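Local atomic coordinates of fucoxanthin chlorophyll a/c-binding protein Lhcq10 (Chaetoceros gracilis, PDB entry 6L4U), a protein that probably harvests light for photosynthesis, holding chlorophyll a, chlorophyll c1 and fucoxanthin-type carotenoid within a membrane antenna of the chlorophyll a/b-binding family. Residues E127-W138 and H239-F248. Numbering follows the deposited sequence.
Sequences EQWDALSDAAKW and HYDGEVMAPF. With CLA (chlorophyll a), chain B.
Lys137 NZ donates a hydrogen bond of 2.8 Å to Pro247 O, approaching from above the carbonyl plane. Lys137 CG lies over one face of the Trp129 ring, toward its rim, and the extended chain beyond it (chi2 178°, chi4 -174°) carries NZ past the ring to this carbonyl. Trp129 turns its NE1 edge toward the same oxygen, at a longer distance. Farther along, Tyr240 OH lies 3.2 Å from Asp130 OD2, which sits at the ring edge and also near CE1. The tyrosine hydroxyl in turn accepts a weak hydrogen bond from Glu243 N. Glu127 comes to the same ring from its edge, CD 3.5 Å from Tyr240 CD1, with its carboxylate nearly perpendicular to the ring. An alanine in place of Tyr240 lacks the hydroxyl near Asp130 OD2, and would probably lose the weak bond of Glu243 N and open a gap beside Glu127. At the C-terminal end, the Phe248 ring forms an offset stack with the six-membered ring of Trp138, centroids 4.8 Å apart and planes at 23°. Lys137 CB meets the edge of Phe248 3.6 Å from CE2. Met245 O binds the chlorophyll magnesium at 2.5 Å, and Ala246 and Pro247 pack on the macrocycle. The contact thus joins the C-terminal tail to helix 125-130 and the N-terminal part of helix 137-153, beside a chlorophyll a site with a backbone carbonyl as metal ligand.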
ATOM      1  N   GLU Z 127     -27.541 101.015 -15.174  1.00 77.95           N
ATOM      2  CA  GLU Z 127     -27.303 101.019 -13.732  1.00 77.95           C
ATOM      3  C   GLU Z 127     -28.597 100.906 -12.954  1.00 77.95           C
ATOM      4  O   GLU Z 127     -28.586 100.399 -11.825  1.00 77.95           O
ATOM      5  CB  GLU Z 127     -26.540 102.290 -13.364  1.00 77.95           C
ATOM      6  CG  GLU Z 127     -25.052 102.120 -13.481  1.00 77.95           C
ATOM      7  CD  GLU Z 127     -24.520 102.809 -14.708  1.00 77.95           C
ATOM      8  OE1 GLU Z 127     -25.334 103.030 -15.631  1.00 77.95           O
ATOM      9  OE2 GLU Z 127     -23.306 103.073 -14.789  1.00 77.95           O
ATOM     10  N   GLN Z 128     -29.730 101.334 -13.534  1.00 83.08           N
ATOM     11  CA  GLN Z 128     -30.876 101.398 -12.650  1.00 83.08           C
ATOM     12  C   GLN Z 128     -31.575 100.042 -12.593  1.00 83.08           C
ATOM     13  O   GLN Z 128     -32.243  99.750 -11.600  1.00 83.08           O
ATOM     14  CB  GLN Z 128     -31.783 102.607 -12.974  1.00 83.08           C
ATOM     15  CG  GLN Z 128     -33.261 102.529 -12.803  1.00 83.08           C
ATOM     16  CD  GLN Z 128     -34.040 103.654 -13.454  1.00 83.08           C
ATOM     17  OE1 GLN Z 128     -33.500 104.538 -14.117  1.00 83.08           O
ATOM     18  NE2 GLN Z 128     -35.342 103.639 -13.220  1.00 83.08           N
ATOM     19  N   TRP Z 129     -31.309  99.151 -13.560  1.00 84.58           N
ATOM     20  CA  TRP Z 129     -31.759  97.762 -13.436  1.00 84.58           C
ATOM     21  C   TRP Z 129     -31.022  97.021 -12.323  1.00 84.58           C
ATOM     22  O   TRP Z 129     -31.614  96.166 -11.653  1.00 84.58           O
ATOM     23  CB  TRP Z 129     -31.579  97.017 -14.764  1.00 84.58           C
ATOM     24  CG  TRP Z 129     -31.895  95.542 -14.676  1.00 84.58           C
ATOM     25  CD1 TRP Z 129     -31.007  94.518 -14.491  1.00 84.58           C
ATOM     26  CD2 TRP Z 129     -33.190  94.935 -14.756  1.00 84.58           C
ATOM     27  NE1 TRP Z 129     -31.669  93.318 -14.453  1.00 84.58           N
ATOM     28  CE2 TRP Z 129     -33.009  93.545 -14.615  1.00 84.58           C
ATOM     29  CE3 TRP Z 129     -34.484  95.431 -14.938  1.00 84.58           C
ATOM     30  CZ2 TRP Z 129     -34.074  92.649 -14.645  1.00 84.58           C
ATOM     31  CZ3 TRP Z 129     -35.539  94.538 -14.972  1.00 84.58           C
ATOM     32  CH2 TRP Z 129     -35.326  93.163 -14.828  1.00 84.58           C
ATOM     33  N   ASP Z 130     -29.738  97.331 -12.114  1.00 79.53           N
ATOM     34  CA  ASP Z 130     -28.971  96.669 -11.063  1.00 79.53           C
ATOM     35  C   ASP Z 130     -29.445  97.074  -9.674  1.00 79.53           C
ATOM     36  O   ASP Z 130     -29.379  96.272  -8.737  1.00 79.53           O
ATOM     37  CB  ASP Z 130     -27.484  96.994 -11.208  1.00 79.53           C
ATOM     38  CG  ASP Z 130     -26.868  96.380 -12.445  1.00 79.53           C
ATOM     39  OD1 ASP Z 130     -27.359  95.323 -12.894  1.00 79.53           O
ATOM     40  OD2 ASP Z 130     -25.888  96.950 -12.966  1.00 79.53           O
ATOM     41  N   ALA Z 131     -29.932  98.300  -9.528  1.00 74.17           N
ATOM     42  CA  ALA Z 131     -30.229  98.867  -8.223  1.00 74.17           C
ATOM     43  C   ALA Z 131     -31.670  98.651  -7.784  1.00 74.17           C
ATOM     44  O   ALA Z 131     -32.096  99.276  -6.806  1.00 74.17           O
ATOM     45  CB  ALA Z 131     -29.905 100.364  -8.220  1.00 74.17           C
ATOM     46  N   LEU Z 132     -32.434  97.810  -8.490  1.00 75.77           N
ATOM     47  CA  LEU Z 132     -33.774  97.447  -8.037  1.00 75.77           C
ATOM     48  C   LEU Z 132     -33.738  96.736  -6.701  1.00 75.77           C
ATOM     49  O   LEU Z 132     -34.126  97.306  -5.671  1.00 75.77           O
ATOM     50  CB  LEU Z 132     -34.463  96.507  -9.030  1.00 75.77           C
ATOM     51  CG  LEU Z 132     -35.488  97.006 -10.038  1.00 75.77           C
ATOM     52  CD1 LEU Z 132     -36.718  97.496  -9.298  1.00 75.77           C
ATOM     53  CD2 LEU Z 132     -34.911  98.091 -10.873  1.00 75.77           C
ATOM     54  N   SER Z 133     -33.217  95.506  -6.739  1.00 74.23           N
ATOM     55  CA  SER Z 133     -33.213  94.593  -5.613  1.00 74.23           C
ATOM     56  C   SER Z 133     -32.491  93.387  -6.207  1.00 74.23           C
ATOM     57  O   SER Z 133     -32.083  93.451  -7.367  1.00 74.23           O
ATOM     58  CB  SER Z 133     -34.645  94.248  -5.231  1.00 74.23           C
ATOM     59  OG  SER Z 133     -35.088  95.022  -4.141  1.00 74.23           O
ATOM     60  N   ASP Z 134     -32.330  92.286  -5.484  1.00 75.44           N
ATOM     61  CA  ASP Z 134     -32.120  91.034  -6.199  1.00 75.44           C
ATOM     62  C   ASP Z 134     -33.421  90.271  -6.380  1.00 75.44           C
ATOM     63  O   ASP Z 134     -33.631  89.656  -7.430  1.00 75.44           O
ATOM     64  CB  ASP Z 134     -31.126  90.129  -5.462  1.00 75.44           C
ATOM     65  CG  ASP Z 134     -30.650  88.956  -6.315  1.00 75.44           C
ATOM     66  OD1 ASP Z 134     -30.766  89.017  -7.559  1.00 75.44           O
ATOM     67  OD2 ASP Z 134     -30.236  87.934  -5.726  1.00 75.44           O
ATOM     68  N   ALA Z 135     -34.321  90.362  -5.401  1.00 71.95           N
ATOM     69  CA  ALA Z 135     -35.581  89.635  -5.411  1.00 71.95           C
ATOM     70  C   ALA Z 135     -36.662  90.306  -6.247  1.00 71.95           C
ATOM     71  O   ALA Z 135     -37.672  89.661  -6.543  1.00 71.95           O
ATOM     72  CB  ALA Z 135     -36.090  89.454  -3.979  1.00 71.95           C
ATOM     73  N   ALA Z 136     -36.500  91.575  -6.620  1.00 76.17           N
ATOM     74  CA  ALA Z 136     -37.484  92.193  -7.500  1.00 76.17           C
ATOM     75  C   ALA Z 136     -37.300  91.769  -8.941  1.00 76.17           C
ATOM     76  O   ALA Z 136     -38.250  91.842  -9.720  1.00 76.17           O
ATOM     77  CB  ALA Z 136     -37.422  93.715  -7.422  1.00 76.17           C
ATOM     78  N   LYS Z 137     -36.102  91.319  -9.293  1.00 79.90           N
ATOM     79  CA  LYS Z 137     -35.799  90.918 -10.654  1.00 79.90           C
ATOM     80  C   LYS Z 137     -36.495  89.620 -11.039  1.00 79.90           C
ATOM     81  O   LYS Z 137     -36.893  89.456 -12.193  1.00 79.90           O
ATOM     82  CB  LYS Z 137     -34.290  90.796 -10.768  1.00 79.90           C
ATOM     83  CG  LYS Z 137     -33.566  92.112 -10.762  1.00 79.90           C
ATOM     84  CD  LYS Z 137     -32.080  91.864 -10.842  1.00 79.90           C
ATOM     85  CE  LYS Z 137     -31.228  92.978 -10.363  1.00 79.90           C
ATOM     86  NZ  LYS Z 137     -29.792  92.702 -10.625  1.00 79.90           N
ATOM     87  N   TRP Z 138     -36.670  88.692 -10.096  1.00 81.87           N
ATOM     88  CA  TRP Z 138     -37.385  87.460 -10.414  1.00 81.87           C
ATOM     89  C   TRP Z 138     -38.876  87.694 -10.617  1.00 81.87           C
ATOM     90  O   TRP Z 138     -39.526  86.898 -11.296  1.00 81.87           O
ATOM     91  CB  TRP Z 138     -37.174  86.411  -9.318  1.00 81.87           C
ATOM     92  CG  TRP Z 138     -35.852  85.694  -9.374  1.00 81.87           C
ATOM     93  CD1 TRP Z 138     -35.466  84.746 -10.279  1.00 81.87           C
ATOM     94  CD2 TRP Z 138     -34.756  85.850  -8.466  1.00 81.87           C
ATOM     95  NE1 TRP Z 138     -34.191  84.316  -9.997  1.00 81.87           N
ATOM     96  CE2 TRP Z 138     -33.733  84.978  -8.889  1.00 81.87           C
ATOM     97  CE3 TRP Z 138     -34.541  86.643  -7.339  1.00 81.87           C
ATOM     98  CZ2 TRP Z 138     -32.510  84.883  -8.223  1.00 81.87           C
ATOM     99  CZ3 TRP Z 138     -33.325  86.553  -6.682  1.00 81.87           C
ATOM    100  CH2 TRP Z 138     -32.327  85.679  -7.125  1.00 81.87           C
ATOM    101  N   HIS Z 239     -21.812 105.527 -20.149  1.00 76.99           N
ATOM    102  CA  HIS Z 239     -20.778 104.486 -19.998  1.00 76.99           C
ATOM    103  C   HIS Z 239     -20.993 103.618 -18.749  1.00 76.99           C
ATOM    104  O   HIS Z 239     -20.294 103.742 -17.739  1.00 76.99           O
ATOM    105  CB  HIS Z 239     -19.369 105.096 -20.002  1.00 76.99           C
ATOM    106  CG  HIS Z 239     -18.279 104.088 -20.179  1.00 76.99           C
ATOM    107  ND1 HIS Z 239     -16.966 104.340 -19.842  1.00 76.99           N
ATOM    108  CD2 HIS Z 239     -18.306 102.825 -20.666  1.00 76.99           C
ATOM    109  CE1 HIS Z 239     -16.233 103.274 -20.107  1.00 76.99           C
ATOM    110  NE2 HIS Z 239     -17.022 102.338 -20.604  1.00 76.99           N
ATOM    111  N   TYR Z 240     -22.029 102.769 -18.839  1.00 77.72           N
ATOM    112  CA  TYR Z 240     -22.400 101.873 -17.740  1.00 77.72           C
ATOM    113  C   TYR Z 240     -21.284 100.907 -17.356  1.00 77.72           C
ATOM    114  O   TYR Z 240     -21.153 100.592 -16.166  1.00 77.72           O
ATOM    115  CB  TYR Z 240     -23.668 101.100 -18.106  1.00 77.72           C
ATOM    116  CG  TYR Z 240     -23.854  99.754 -17.449  1.00 77.72           C
ATOM    117  CD1 TYR Z 240     -24.260  99.652 -16.122  1.00 77.72           C
ATOM    118  CD2 TYR Z 240     -23.664  98.581 -18.170  1.00 77.72           C
ATOM    119  CE1 TYR Z 240     -24.448  98.417 -15.527  1.00 77.72           C
ATOM    120  CE2 TYR Z 240     -23.849  97.349 -17.588  1.00 77.72           C
ATOM    121  CZ  TYR Z 240     -24.240  97.270 -16.266  1.00 77.72           C
ATOM    122  OH  TYR Z 240     -24.425  96.036 -15.685  1.00 77.72           O
ATOM    123  N   ASP Z 241     -20.523 100.380 -18.342  1.00 77.19           N
ATOM    124  CA  ASP Z 241     -19.191  99.798 -18.089  1.00 77.19           C
ATOM    125  C   ASP Z 241     -19.201  98.578 -17.151  1.00 77.19           C
ATOM    126  O   ASP Z 241     -18.187  98.205 -16.559  1.00 77.19           O
ATOM    127  CB  ASP Z 241     -18.314 101.024 -17.752  1.00 77.19           C
ATOM    128  CG  ASP Z 241     -18.001 101.284 -16.296  1.00 77.19           C
ATOM    129  OD1 ASP Z 241     -18.514 100.761 -15.296  1.00 77.19           O
ATOM    130  OD2 ASP Z 241     -17.557 102.445 -16.168  1.00 77.19           O
ATOM    131  N   GLY Z 242     -20.349  97.900 -17.083  1.00 71.17           N
ATOM    132  CA  GLY Z 242     -20.481  96.685 -16.305  1.00 71.17           C
ATOM    133  C   GLY Z 242     -20.686  95.464 -17.175  1.00 71.17           C
ATOM    134  O   GLY Z 242     -19.793  95.081 -17.936  1.00 71.17           O
ATOM    135  N   GLU Z 243     -21.852  94.834 -17.064  1.00 79.06           N
ATOM    136  CA  GLU Z 243     -22.261  93.782 -17.991  1.00 79.06           C
ATOM    137  C   GLU Z 243     -23.756  93.924 -18.226  1.00 79.06           C
ATOM    138  O   GLU Z 243     -24.559  93.606 -17.343  1.00 79.06           O
ATOM    139  CB  GLU Z 243     -21.917  92.387 -17.466  1.00 79.06           C
ATOM    140  CG  GLU Z 243     -22.360  91.312 -18.432  1.00 79.06           C
ATOM    141  CD  GLU Z 243     -21.670  91.428 -19.779  1.00 79.06           C
ATOM    142  OE1 GLU Z 243     -20.447  91.664 -19.827  1.00 79.06           O
ATOM    143  OE2 GLU Z 243     -22.370  91.363 -20.800  1.00 79.06           O
ATOM    144  N   VAL Z 244     -24.129  94.403 -19.414  1.00 83.24           N
ATOM    145  CA  VAL Z 244     -25.538  94.638 -19.708  1.00 83.24           C
ATOM    146  C   VAL Z 244     -26.249  93.322 -19.973  1.00 83.24           C
ATOM    147  O   VAL Z 244     -27.471  93.219 -19.808  1.00 83.24           O
ATOM    148  CB  VAL Z 244     -25.656  95.624 -20.890  1.00 83.24           C
ATOM    149  CG1 VAL Z 244     -25.088  95.033 -22.185  1.00 83.24           C
ATOM    150  CG2 VAL Z 244     -27.082  96.143 -21.072  1.00 83.24           C
ATOM    151  N   MET Z 245     -25.491  92.286 -20.291  1.00 89.53           N
ATOM    152  CA  MET Z 245     -26.046  91.047 -20.775  1.00 89.53           C
ATOM    153  C   MET Z 245     -26.113  89.989 -19.658  1.00 89.53           C
ATOM    154  O   MET Z 245     -26.016  88.778 -19.911  1.00 89.53           O
ATOM    155  CB  MET Z 245     -25.214  90.668 -22.002  1.00 89.53           C
ATOM    156  CG  MET Z 245     -26.091  90.296 -22.931  1.00 89.53           C
ATOM    157  SD  MET Z 245     -27.415  91.345 -23.405  1.00 89.53           S
ATOM    158  CE  MET Z 245     -28.150  89.897 -24.118  1.00 89.53           C
ATOM    159  N   ALA Z 246     -26.295  90.445 -18.410  1.00 82.46           N
ATOM    160  CA  ALA Z 246     -26.408  89.612 -17.221  1.00 82.46           C
ATOM    161  C   ALA Z 246     -27.394  90.265 -16.256  1.00 82.46           C
ATOM    162  O   ALA Z 246     -27.243  91.457 -15.933  1.00 82.46           O
ATOM    163  CB  ALA Z 246     -25.055  89.420 -16.536  1.00 82.46           C
ATOM    164  N   PRO Z 247     -28.414  89.536 -15.799  1.00 85.91           N
ATOM    165  CA  PRO Z 247     -29.308  90.078 -14.762  1.00 85.91           C
ATOM    166  C   PRO Z 247     -28.668  90.370 -13.407  1.00 85.91           C
ATOM    167  O   PRO Z 247     -28.687  91.526 -12.974  1.00 85.91           O
ATOM    168  CB  PRO Z 247     -30.379  88.984 -14.611  1.00 85.91           C
ATOM    169  CG  PRO Z 247     -30.227  88.090 -15.770  1.00 85.91           C
ATOM    170  CD  PRO Z 247     -28.827  88.204 -16.259  1.00 85.91           C
ATOM    171  N   PHE Z 248     -28.086  89.376 -12.730  1.00 86.13           N
ATOM    172  CA  PHE Z 248     -27.939  89.514 -11.269  1.00 86.13           C
ATOM    173  C   PHE Z 248     -26.523  89.844 -10.768  1.00 86.13           C
ATOM    174  O   PHE Z 248     -26.011  90.942 -10.994  1.00 86.13           O
ATOM    175  CB  PHE Z 248     -28.445  88.238 -10.578  1.00 86.13           C
ATOM    176  CG  PHE Z 248     -29.762  87.735 -11.114  1.00 86.13           C
ATOM    177  CD1 PHE Z 248     -29.819  86.570 -11.863  1.00 86.13           C
ATOM    178  CD2 PHE Z 248     -30.938  88.428 -10.875  1.00 86.13           C
ATOM    179  CE1 PHE Z 248     -31.023  86.104 -12.363  1.00 86.13           C
ATOM    180  CE2 PHE Z 248     -32.146  87.966 -11.372  1.00 86.13           C
ATOM    181  CZ  PHE Z 248     -32.188  86.803 -12.117  1.00 86.13           C
TER
HETATM  182 MG   CLA B 312     -25.966  86.314 -19.415  1.00 87.32          MG
HETATM  183  CHA CLA B 312     -25.672  85.465 -16.075  1.00 87.32           C
HETATM  184  CHB CLA B 312     -22.635  86.917 -19.464  1.00 87.32           C
HETATM  185  CHC CLA B 312     -26.237  86.757 -22.762  1.00 87.32           C
HETATM  186  CHD CLA B 312     -29.428  85.007 -19.341  1.00 87.32           C
HETATM  187  NA  CLA B 312     -24.410  86.167 -18.046  1.00 87.32           N
HETATM  188  C1A CLA B 312     -24.424  85.915 -16.787  1.00 87.32           C
HETATM  189  C2A CLA B 312     -23.113  86.110 -16.047  1.00 87.32           C
HETATM  190  C3A CLA B 312     -22.191  86.574 -17.157  1.00 87.32           C
HETATM  191  C4A CLA B 312     -23.156  86.556 -18.297  1.00 87.32           C
HETATM  192  CMA CLA B 312     -21.654  87.979 -16.902  1.00 87.32           C
HETATM  193  CAA CLA B 312     -22.475  84.821 -15.518  1.00 87.32           C
HETATM  194  CBA CLA B 312     -22.686  83.611 -16.424  1.00 87.32           C
HETATM  195  CGA CLA B 312     -23.630  82.645 -15.746  1.00 87.32           C
HETATM  196  O1A CLA B 312     -23.386  82.217 -14.630  1.00 87.32           O
HETATM  197  O2A CLA B 312     -24.847  82.215 -16.415  1.00 87.32           O
HETATM  198  NB  CLA B 312     -24.635  86.801 -20.880  1.00 87.32           N
HETATM  199  C1B CLA B 312     -23.321  86.965 -20.754  1.00 87.32           C
HETATM  200  C2B CLA B 312     -22.574  87.172 -22.017  1.00 87.32           C
HETATM  201  C3B CLA B 312     -23.668  87.115 -23.008  1.00 87.32           C
HETATM  202  C4B CLA B 312     -24.891  86.895 -22.188  1.00 87.32           C
HETATM  203  CMB CLA B 312     -21.101  87.383 -22.229  1.00 87.32           C
HETATM  204  CAB CLA B 312     -23.577  87.266 -24.475  1.00 87.32           C
HETATM  205  CBB CLA B 312     -23.895  88.409 -25.039  1.00 87.32           C
HETATM  206  NC  CLA B 312     -27.518  85.978 -20.733  1.00 87.32           N
HETATM  207  C1C CLA B 312     -27.397  86.181 -22.060  1.00 87.32           C
HETATM  208  C2C CLA B 312     -28.567  85.753 -22.867  1.00 87.32           C
HETATM  209  C3C CLA B 312     -29.506  85.238 -21.852  1.00 87.32           C
HETATM  210  C4C CLA B 312     -28.752  85.430 -20.586  1.00 87.32           C
HETATM  211  CMC CLA B 312     -28.742  85.832 -24.358  1.00 87.32           C
HETATM  212  CAC CLA B 312     -30.881  84.640 -22.045  1.00 87.32           C
HETATM  213  CBC CLA B 312     -31.900  85.756 -22.003  1.00 87.32           C
HETATM  214  ND  CLA B 312     -27.264  85.391 -18.150  1.00 87.32           N
HETATM  215  C1D CLA B 312     -28.650  85.015 -18.101  1.00 87.32           C
HETATM  216  C2D CLA B 312     -29.174  84.659 -16.758  1.00 87.32           C
HETATM  217  C3D CLA B 312     -27.939  84.852 -15.949  1.00 87.32           C
HETATM  218  C4D CLA B 312     -26.934  85.263 -16.809  1.00 87.32           C
HETATM  219  CMD CLA B 312     -30.493  84.219 -16.185  1.00 87.32           C
HETATM  220  CAD CLA B 312     -27.362  84.775 -14.585  1.00 87.32           C
HETATM  221  OBD CLA B 312     -28.003  84.443 -13.524  1.00 87.32           O
HETATM  222  CBD CLA B 312     -25.941  85.180 -14.634  1.00 87.32           C
HETATM  223  CGD CLA B 312     -25.854  86.443 -13.831  1.00 87.32           C
HETATM  224  O1D CLA B 312     -24.816  86.790 -13.291  1.00 87.32           O
HETATM  225  O2D CLA B 312     -27.046  87.256 -13.673  1.00 87.32           O
HETATM  226  CED CLA B 312     -26.972  88.536 -13.056  1.00 87.32           C